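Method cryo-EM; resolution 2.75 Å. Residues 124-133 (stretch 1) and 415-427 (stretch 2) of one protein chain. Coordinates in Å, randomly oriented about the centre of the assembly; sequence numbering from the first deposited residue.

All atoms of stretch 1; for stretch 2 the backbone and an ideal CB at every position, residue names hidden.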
# COMPACT_ATOMS: atom_id res chain seq x y z
N PRO A 124 -7.07 38.91 -4.92
CA PRO A 124 -7.87 38.37 -6.02
C PRO A 124 -7.17 38.34 -7.37
O PRO A 124 -7.41 37.43 -8.16
CB PRO A 124 -9.09 39.30 -6.06
CG PRO A 124 -9.14 39.92 -4.71
CD PRO A 124 -7.72 40.06 -4.27
N ILE A 125 -6.28 39.31 -7.64
CA ILE A 125 -5.66 39.40 -8.96
C ILE A 125 -4.90 38.13 -9.29
O ILE A 125 -4.84 37.72 -10.45
CB ILE A 125 -4.76 40.65 -9.04
CG1 ILE A 125 -4.21 40.82 -10.45
CG2 ILE A 125 -3.63 40.57 -8.02
CD1 ILE A 125 -5.27 41.06 -11.49
N TYR A 126 -4.32 37.47 -8.28
CA TYR A 126 -3.53 36.28 -8.54
C TYR A 126 -4.37 35.11 -9.04
O TYR A 126 -3.81 34.12 -9.52
CB TYR A 126 -2.75 35.89 -7.28
CG TYR A 126 -1.51 36.72 -7.12
CD1 TYR A 126 -0.31 36.33 -7.69
CD2 TYR A 126 -1.54 37.92 -6.43
CE1 TYR A 126 0.82 37.10 -7.56
CE2 TYR A 126 -0.42 38.70 -6.29
CZ TYR A 126 0.77 38.28 -6.86
OH TYR A 126 1.89 39.06 -6.72
N GLY A 127 -5.69 35.19 -8.93
CA GLY A 127 -6.53 34.24 -9.63
C GLY A 127 -6.46 34.42 -11.13
O GLY A 127 -6.29 33.45 -11.88
N LEU A 128 -6.56 35.67 -11.59
CA LEU A 128 -6.54 35.93 -13.03
C LEU A 128 -5.22 35.50 -13.64
O LEU A 128 -5.20 34.91 -14.73
CB LEU A 128 -6.80 37.41 -13.29
CG LEU A 128 -8.18 37.93 -12.89
CD1 LEU A 128 -8.31 39.40 -13.25
CD2 LEU A 128 -9.27 37.11 -13.56
N TYR A 129 -4.11 35.78 -12.96
CA TYR A 129 -2.82 35.27 -13.40
C TYR A 129 -2.87 33.75 -13.55
O TYR A 129 -2.43 33.20 -14.57
CB TYR A 129 -1.72 35.66 -12.41
CG TYR A 129 -1.49 37.15 -12.26
CD1 TYR A 129 -1.91 38.04 -13.24
CD2 TYR A 129 -0.84 37.66 -11.15
CE1 TYR A 129 -1.70 39.40 -13.10
CE2 TYR A 129 -0.62 39.01 -11.01
CZ TYR A 129 -1.05 39.88 -11.98
OH TYR A 129 -0.83 41.23 -11.84
N SER A 130 -3.46 33.07 -12.57
CA SER A 130 -3.56 31.62 -12.60
C SER A 130 -4.45 31.12 -13.72
O SER A 130 -4.46 29.92 -14.00
CB SER A 130 -4.07 31.10 -11.26
OG SER A 130 -4.07 29.68 -11.24
N SER A 131 -5.22 32.00 -14.36
CA SER A 131 -5.99 31.64 -15.54
C SER A 131 -5.39 32.16 -16.83
O SER A 131 -5.87 31.78 -17.91
CB SER A 131 -7.43 32.16 -15.41
OG SER A 131 -8.09 31.60 -14.30
N PHE A 132 -4.38 33.03 -16.76
CA PHE A 132 -3.89 33.65 -17.98
C PHE A 132 -2.84 32.80 -18.68
O PHE A 132 -3.07 32.29 -19.78
CB PHE A 132 -3.32 35.04 -17.67
CG PHE A 132 -2.74 35.73 -18.86
CD1 PHE A 132 -3.48 35.85 -20.03
CD2 PHE A 132 -1.47 36.27 -18.81
CE1 PHE A 132 -2.95 36.49 -21.12
CE2 PHE A 132 -0.94 36.91 -19.91
CZ PHE A 132 -1.68 37.02 -21.07
N VAL A 133 -1.69 32.61 -18.05
CA VAL A 133 -0.54 32.00 -18.72
C VAL A 133 -0.69 30.48 -18.84
O VAL A 133 -0.45 29.94 -19.93
CB VAL A 133 0.77 32.38 -18.03
CG1 VAL A 133 1.92 31.55 -18.57
CG2 VAL A 133 1.06 33.86 -18.24
N UNK A 415 -9.31 36.49 -20.40
CA UNK A 415 -8.59 36.82 -19.17
C UNK A 415 -7.62 37.96 -19.44
O UNK A 415 -7.60 38.96 -18.71
CB UNK A 415 -7.85 35.60 -18.62
N UNK A 416 -6.84 37.84 -20.52
CA UNK A 416 -5.90 38.90 -20.84
C UNK A 416 -6.59 40.24 -20.99
O UNK A 416 -6.12 41.25 -20.45
CB UNK A 416 -5.14 38.56 -22.12
N UNK A 417 -7.75 40.25 -21.66
CA UNK A 417 -8.49 41.50 -21.81
C UNK A 417 -8.80 42.11 -20.45
O UNK A 417 -8.57 43.30 -20.23
CB UNK A 417 -9.78 41.27 -22.59
N UNK A 418 -9.27 41.28 -19.52
CA UNK A 418 -9.51 41.77 -18.16
C UNK A 418 -8.24 42.38 -17.60
O UNK A 418 -8.23 43.54 -17.17
CB UNK A 418 -10.01 40.64 -17.25
N UNK A 419 -7.13 41.65 -17.69
CA UNK A 419 -5.87 42.11 -17.11
C UNK A 419 -5.40 43.40 -17.77
O UNK A 419 -4.52 44.08 -17.22
CB UNK A 419 -4.79 41.03 -17.24
N UNK A 420 -5.96 43.75 -18.92
CA UNK A 420 -5.61 44.99 -19.58
C UNK A 420 -6.67 46.07 -19.42
O UNK A 420 -6.34 47.26 -19.49
CB UNK A 420 -5.36 44.73 -21.07
N UNK A 421 -7.93 45.70 -19.20
CA UNK A 421 -8.98 46.72 -19.30
C UNK A 421 -9.98 46.70 -18.16
O UNK A 421 -10.55 47.74 -17.82
CB UNK A 421 -9.74 46.55 -20.62
N UNK A 422 -10.20 45.54 -17.54
CA UNK A 422 -11.27 45.41 -16.57
C UNK A 422 -10.81 45.52 -15.12
O UNK A 422 -11.65 45.57 -14.22
CB UNK A 422 -11.98 44.07 -16.78
N UNK A 423 -9.50 45.55 -14.87
CA UNK A 423 -9.02 45.68 -13.50
C UNK A 423 -9.45 46.97 -12.80
O UNK A 423 -9.78 46.90 -11.61
CB UNK A 423 -7.49 45.59 -13.49
N UNK A 424 -9.46 48.15 -13.44
CA UNK A 424 -9.92 49.35 -12.70
C UNK A 424 -11.35 49.25 -12.20
O UNK A 424 -11.67 49.79 -11.14
CB UNK A 424 -9.80 50.59 -13.59
N UNK A 425 -12.23 48.56 -12.94
CA UNK A 425 -13.61 48.41 -12.52
C UNK A 425 -13.81 47.30 -11.51
O UNK A 425 -14.92 47.17 -10.97
CB UNK A 425 -14.50 48.15 -13.74
N UNK A 426 -12.78 46.50 -11.23
CA UNK A 426 -12.93 45.38 -10.30
C UNK A 426 -12.86 45.80 -8.85
O UNK A 426 -13.26 45.03 -7.98
CB UNK A 426 -11.85 44.33 -10.57
N UNK A 427 -12.38 47.02 -8.56
CA UNK A 427 -12.19 47.44 -7.17
C UNK A 427 -13.50 47.73 -6.46
O UNK A 427 -13.49 47.91 -5.23
CB UNK A 427 -11.30 48.68 -7.12

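The two helices run at 139° between their N-to-C directions, and their axes come within 9.5 Å. No charged side chain lies on stretch 1, so nothing there calls for an opposite charge.

Position 415 points its CA-to-CB bond toward stretch 1. The ideal CB is 4.4 Å from Ser131 O and 4.5 Å from Phe132 CA. Leu128 O already accepts a bond from Ser131 N, and the surroundings are largely carbon, so a medium aliphatic side chain would suit, though a small polar one is conceivable. The residue is Ile415. Its CG2 lies 3.4 Å from Leu128 O and 4.0 Å from Phe132 CB, while its CD1 reaches to 4.0 Å from Ser131 CB. The beta branch thus fills the space beside the backbone of stretch 1.

Position 416 points sideways. An ideal CB here would be 3.2 Å from Phe132 CE1, which is tight. Glycine suits best, with alanine a strained second choice. Gly416 is found, and its CA packs 3.8 Å from Phe132 CE1.

Position 417 is out of reach and stretch 1 sets no demand. It is Cys417.

Position 418 points toward stretch 1, with the ideal CB 4.5 Å from Leu128 CD1. Small residues such as alanine, serine or cysteine would suit. Ser418 is deposited; it makes no hydrogen bond to stretch 1. Its backbone O accepts bonds from the N of 421 and 422 and a weak one from 423, within the wider pi-type turn.

Position 419 points toward stretch 1, and the ideal CB is 5.4 Å from Tyr129 CE1. Ahead lies a hollow bordered by Ile125, Leu128, Tyr129 and Phe132. Leucine or methionine would suit, and isoleucine might. Leu419 is the knob in this hole. Its CD2 is 3.6 Å from Ile125 CD1, 3.6 Å from Tyr129 CE1 and 3.8 Å from Leu128 CB. Its CD1 lies 3.8 Å from Phe132 CB. The two methyls therefore spread over different parts of the hollow.

Positions 420 and 421 are out of reach, and many residues would do. They are Leu420 and Phe421. Position 422 points sideways, with nothing of stretch 1 within 5.5 Å of its ideal CB; it is Leu422.

Position 423 points toward stretch 1, but the ideal CB is 5.4 Å from Ile125 CD1. A small or beta-branched residue, such as valine or threonine, would suit. Thr423 sets CG2 4.4 Å from Ile125 CD1, a loose contact.

Position 424 is out of reach. Its N has no bond to the turn before, and phi is -60°, so proline is allowed among others. Pro424 occupies it, at the kink. Position 425 is also distant and open to many residues; it is Met425.

Position 426 points toward stretch 1, yet no atom of stretch 1 lies within 5.5 Å of its ideal CB. A long or aromatic apolar residue could bridge the gap to Leu128. Phe426 does so: CE2 is 4.0 Å from Leu128 CD1, which sits at the ring edge.

Position 427 is out of reach, and stretch 1 sets no demand. It is Lys427.

Stretch 2 (415-427) IGCSLLFLTPMFK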
# COMPACT_ATOMS: atom_id res chain seq x y z
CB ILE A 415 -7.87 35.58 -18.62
CG1 ILE A 415 -8.85 34.42 -18.46
CG2 ILE A 415 -7.23 35.90 -17.29
CD1 ILE A 415 -9.90 34.66 -17.42
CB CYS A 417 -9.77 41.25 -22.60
SG CYS A 417 -9.50 40.82 -24.34
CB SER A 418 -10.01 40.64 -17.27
OG SER A 418 -11.23 40.12 -17.76
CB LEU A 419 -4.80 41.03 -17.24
CG LEU A 419 -4.98 39.79 -16.36
CD1 LEU A 419 -4.04 38.69 -16.81
CD2 LEU A 419 -4.74 40.14 -14.92
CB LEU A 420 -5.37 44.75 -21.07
CG LEU A 420 -4.11 43.95 -21.43
CD1 LEU A 420 -4.11 43.61 -22.91
CD2 LEU A 420 -2.86 44.72 -21.05
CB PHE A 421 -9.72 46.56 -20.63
CG PHE A 421 -8.82 46.56 -21.83
CD1 PHE A 421 -8.09 47.69 -22.16
CD2 PHE A 421 -8.71 45.44 -22.63
CE1 PHE A 421 -7.26 47.70 -23.26
CE2 PHE A 421 -7.88 45.44 -23.74
CZ PHE A 421 -7.15 46.57 -24.05
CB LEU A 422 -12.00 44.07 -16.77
CG LEU A 422 -12.84 43.93 -18.03
CD1 LEU A 422 -13.92 42.88 -17.83
CD2 LEU A 422 -13.46 45.27 -18.42
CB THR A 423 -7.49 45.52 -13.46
OG1 THR A 423 -6.87 46.54 -14.24
CG2 THR A 423 -7.09 44.16 -14.00
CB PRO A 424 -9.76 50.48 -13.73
CG PRO A 424 -8.79 49.96 -14.72
CD PRO A 424 -9.09 48.51 -14.82
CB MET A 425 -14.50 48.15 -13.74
CG MET A 425 -14.48 49.27 -14.77
SD MET A 425 -15.63 50.60 -14.37
CE MET A 425 -14.51 52.00 -14.32
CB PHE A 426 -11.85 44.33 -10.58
CG PHE A 426 -12.13 43.49 -11.79
CD1 PHE A 426 -13.39 43.45 -12.35
CD2 PHE A 426 -11.12 42.74 -12.37
CE1 PHE A 426 -13.65 42.68 -13.46
CE2 PHE A 426 -11.37 41.96 -13.48
CZ PHE A 426 -12.64 41.93 -14.02
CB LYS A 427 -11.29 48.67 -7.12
CG LYS A 427 -11.87 49.92 -7.76
CD LYS A 427 -10.89 51.07 -7.70
CE LYS A 427 -11.46 52.32 -8.33
NZ LYS A 427 -10.51 53.46 -8.28
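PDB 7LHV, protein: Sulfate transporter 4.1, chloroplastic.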